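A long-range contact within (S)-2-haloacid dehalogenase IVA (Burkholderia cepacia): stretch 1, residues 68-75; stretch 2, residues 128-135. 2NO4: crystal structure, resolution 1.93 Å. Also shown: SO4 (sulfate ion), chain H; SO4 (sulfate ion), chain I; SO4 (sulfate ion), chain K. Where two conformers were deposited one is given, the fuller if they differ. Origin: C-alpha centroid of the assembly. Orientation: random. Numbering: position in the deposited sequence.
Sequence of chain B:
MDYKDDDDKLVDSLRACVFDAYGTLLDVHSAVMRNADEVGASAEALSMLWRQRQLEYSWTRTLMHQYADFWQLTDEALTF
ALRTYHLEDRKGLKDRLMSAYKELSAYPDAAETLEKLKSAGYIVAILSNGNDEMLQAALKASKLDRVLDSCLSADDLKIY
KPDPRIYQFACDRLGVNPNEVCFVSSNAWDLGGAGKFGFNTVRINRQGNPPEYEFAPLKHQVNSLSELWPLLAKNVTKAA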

# COMPACT_ATOMS: atom_id res chain seq x y z
N ALA B 68 -1.67 -12.97 7.34
CA ALA B 68 -0.89 -14.14 6.97
C ALA B 68 0.53 -13.64 7.03
O ALA B 68 0.77 -12.41 6.96
CB ALA B 68 -1.22 -14.62 5.56
N ASP B 69 1.47 -14.56 7.16
CA ASP B 69 2.85 -14.17 7.40
C ASP B 69 3.60 -13.65 6.18
O ASP B 69 3.14 -13.77 5.05
CB ASP B 69 3.64 -15.25 8.19
CG ASP B 69 4.21 -16.40 7.32
OD1 ASP B 69 4.11 -16.42 6.09
OD2 ASP B 69 4.81 -17.31 7.92
N PHE B 70 4.76 -13.04 6.42
CA PHE B 70 5.37 -12.20 5.40
C PHE B 70 5.87 -13.02 4.24
O PHE B 70 5.79 -12.60 3.08
CB PHE B 70 6.45 -11.32 5.99
CG PHE B 70 6.72 -10.04 5.21
CD1 PHE B 70 5.70 -9.12 4.99
CD2 PHE B 70 8.02 -9.75 4.75
CE1 PHE B 70 5.96 -7.90 4.33
CE2 PHE B 70 8.28 -8.55 4.08
CZ PHE B 70 7.22 -7.61 3.88
N TRP B 71 6.36 -14.22 4.55
CA TRP B 71 6.75 -15.17 3.49
C TRP B 71 5.58 -15.52 2.55
O TRP B 71 5.74 -15.57 1.31
CB TRP B 71 7.37 -16.44 4.10
CG TRP B 71 7.92 -17.40 3.10
CD1 TRP B 71 7.38 -18.60 2.75
CD2 TRP B 71 9.12 -17.26 2.31
NE1 TRP B 71 8.16 -19.22 1.80
CE2 TRP B 71 9.23 -18.43 1.51
CE3 TRP B 71 10.10 -16.27 2.21
CZ2 TRP B 71 10.31 -18.63 0.62
CZ3 TRP B 71 11.18 -16.48 1.32
CH2 TRP B 71 11.26 -17.67 0.54
N GLN B 72 4.41 -15.78 3.13
CA GLN B 72 3.23 -16.08 2.32
C GLN B 72 2.89 -14.88 1.45
O GLN B 72 2.59 -15.03 0.28
CB GLN B 72 2.02 -16.48 3.18
CG GLN B 72 0.78 -16.90 2.35
CD GLN B 72 -0.39 -17.33 3.21
OE1 GLN B 72 -0.21 -17.96 4.25
NE2 GLN B 72 -1.60 -16.99 2.78
N LEU B 73 2.90 -13.69 2.02
CA LEU B 73 2.62 -12.49 1.24
C LEU B 73 3.64 -12.23 0.12
O LEU B 73 3.26 -11.74 -0.96
CB LEU B 73 2.57 -11.24 2.14
CG LEU B 73 1.59 -11.32 3.32
CD1 LEU B 73 1.40 -9.94 3.95
CD2 LEU B 73 0.26 -12.04 3.01
N THR B 74 4.91 -12.50 0.41
CA THR B 74 6.01 -12.38 -0.55
C THR B 74 5.75 -13.32 -1.74
O THR B 74 5.88 -12.92 -2.89
CB THR B 74 7.38 -12.64 0.13
OG1 THR B 74 7.53 -11.72 1.22
CG2 THR B 74 8.56 -12.45 -0.88
N ASP B 75 5.36 -14.56 -1.44
CA ASP B 75 5.01 -15.58 -2.42
C ASP B 75 3.80 -15.14 -3.28
O ASP B 75 3.86 -15.16 -4.52
CB ASP B 75 4.75 -16.90 -1.65
CG ASP B 75 4.61 -18.11 -2.57
OD1 ASP B 75 3.56 -18.27 -3.20
OD2 ASP B 75 5.57 -18.90 -2.65
N SER B 128 11.03 -6.16 12.29
CA SER B 128 10.73 -6.46 10.90
C SER B 128 9.33 -7.05 10.71
O SER B 128 8.86 -7.84 11.55
CB SER B 128 11.76 -7.48 10.37
OG SER B 128 11.49 -7.80 8.99
N ASN B 129 8.69 -6.72 9.59
CA ASN B 129 7.51 -7.50 9.13
C ASN B 129 7.81 -8.97 8.85
O ASN B 129 6.88 -9.78 8.85
CB ASN B 129 6.92 -6.90 7.84
CG ASN B 129 6.29 -5.54 8.05
OD1 ASN B 129 5.69 -5.26 9.10
ND2 ASN B 129 6.39 -4.68 7.02
N GLY B 130 9.06 -9.30 8.53
CA GLY B 130 9.43 -10.63 8.08
C GLY B 130 9.26 -11.60 9.26
O GLY B 130 9.57 -11.26 10.40
N ASN B 131 8.71 -12.77 8.98
CA ASN B 131 8.61 -13.87 9.96
C ASN B 131 9.99 -14.48 10.20
O ASN B 131 10.90 -14.34 9.34
CB ASN B 131 7.59 -14.92 9.49
CG ASN B 131 7.90 -15.48 8.10
OD1 ASN B 131 7.68 -14.80 7.09
ND2 ASN B 131 8.35 -16.76 8.04
N ASP B 132 10.17 -15.17 11.32
CA ASP B 132 11.51 -15.61 11.71
C ASP B 132 12.21 -16.45 10.65
O ASP B 132 13.37 -16.26 10.35
CB ASP B 132 11.49 -16.32 13.06
CG ASP B 132 12.87 -16.41 13.67
OD1 ASP B 132 13.41 -17.53 13.73
OD2 ASP B 132 13.43 -15.35 14.05
N GLU B 133 11.49 -17.41 10.08
CA GLU B 133 12.13 -18.32 9.14
C GLU B 133 12.81 -17.62 7.94
O GLU B 133 13.98 -17.90 7.64
CB GLU B 133 11.19 -19.40 8.62
CG GLU B 133 11.98 -20.44 7.82
CD GLU B 133 11.13 -21.46 7.14
OE1 GLU B 133 11.59 -22.01 6.10
OE2 GLU B 133 10.01 -21.73 7.65
N MET B 134 12.07 -16.75 7.23
CA MET B 134 12.67 -16.03 6.10
C MET B 134 13.78 -15.05 6.56
O MET B 134 14.82 -14.94 5.91
CB MET B 134 11.58 -15.33 5.26
CG MET B 134 10.98 -14.07 5.88
SD MET B 134 9.65 -13.40 4.86
CE MET B 134 10.65 -12.56 3.57
N LEU B 135 13.56 -14.37 7.68
CA LEU B 135 14.47 -13.33 8.12
C LEU B 135 15.79 -13.94 8.65
O LEU B 135 16.88 -13.44 8.34
CB LEU B 135 13.84 -12.50 9.22
CG LEU B 135 14.03 -10.97 9.22
CD1 LEU B 135 13.73 -10.51 10.63
CD2 LEU B 135 15.40 -10.46 8.77
S SO4 H . 10.61 -4.91 7.18
O1 SO4 H . 11.92 -5.38 7.56
O2 SO4 H . 9.90 -5.90 6.38
O3 SO4 H . 9.82 -4.48 8.31
O4 SO4 H . 10.88 -3.76 6.32
S SO4 I . 8.29 -18.99 11.48
O1 SO4 I . 9.22 -20.12 11.60
O2 SO4 I . 6.98 -19.52 11.04
O3 SO4 I . 8.17 -18.35 12.81
O4 SO4 I . 8.82 -18.05 10.47
S SO4 K . -5.06 -16.70 3.82
O1 SO4 K . -4.00 -17.56 4.27
O2 SO4 K . -6.33 -17.44 3.72
O3 SO4 K . -5.26 -15.61 4.76
O4 SO4 K . -4.69 -16.21 2.46
O HOH W 1 5.41 -12.11 9.18

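The contact joins the start of two helices, one beginning at Phe70 and the other at Asp132, and the residues just before them do much of the work. The two stretches come closest in their CA atoms at Phe70 and Gly130, where Phe70 CA and Gly130 CA are 5.1 Å apart, and together the two stretches bury 354 Å² of surface.

The two N-cap residues, Asp69 and Asn131, share a p rotamer at chi1 but put it to different uses. Asp69, with chi1 at 83° and chi2 near 0°, turns its carboxylate back over the first turn of its own helix, where OD1 accepts a capping hydrogen bond from Gln72 N at 3.0 Å. Its other oxygen, OD2, is left 3.6 Å from Asn131 ND2. Asn131 makes no capping bond. Its chi1 of 56° and chi2 of -75° direct the amide across the contact, so that OD1 accepts from Trp71 N at 2.9 Å with an N-H...O angle of 149°. This bond ties the backbone of the first helix to the side chain of the second stretch. Trp71 N lies in the first turn of its helix, where no preceding helical carbonyl is available to it, and the asparagine of the other stretch supplies the acceptor. The far side of the amide is also engaged: Asn131 ND2 donates to O4 of the chain I sulfate at 2.8 Å, and the same oxygen accepts from Glu133 N, also at 2.8 Å. The ion, probably from the crystallisation liquor, thus sits at the start of the second helix.

Phe70 has more of its surface covered by the other stretch, 86 Å², than any other residue of its own stretch. With chi1 at -155° (t) and chi2 at 59°, its ring presents one face to Asn129, whose CB stands 3.8 Å from the ring centroid and only 14° off the normal, a CH-pi contact. Asn129 adopts chi1 of -68° (m), and its OD1 is hydrogen-bonded elsewhere in the structure. Phe70 CB packs 3.3 Å from Asn129 O and 3.7 Å from Gly130 CA, in keeping with the close backbone approach here. A water completes this corner by accepting from Phe70 N at 3.0 Å and donating to Asn129 O at 2.8 Å.

Met134 extends from the second helix with chi1 at 75° (p), chi2 at -176° (t) and chi3 at -78° (m). This path carries its sulfur to the edges of two aromatic rings: SD is 5.3 Å from the centroid of the Phe70 ring, 77° off its normal, and 5.3 Å from that of the Trp71 six-membered ring, 85° off. The same sulfur lies 3.4 Å from Trp71 N, while Met134 CB packs 3.5 Å from Trp71 CE3. The t rotamer of Trp71 (chi1 -174°, chi2 -107°) lays the indole alongside the methionine. At the tip, Met134 CE reaches to 4.0 Å from Thr74 OG1, whose m rotamer (chi1 -57°) lets OG1 donate to Phe70 O at 2.7 Å, one turn back in its helix.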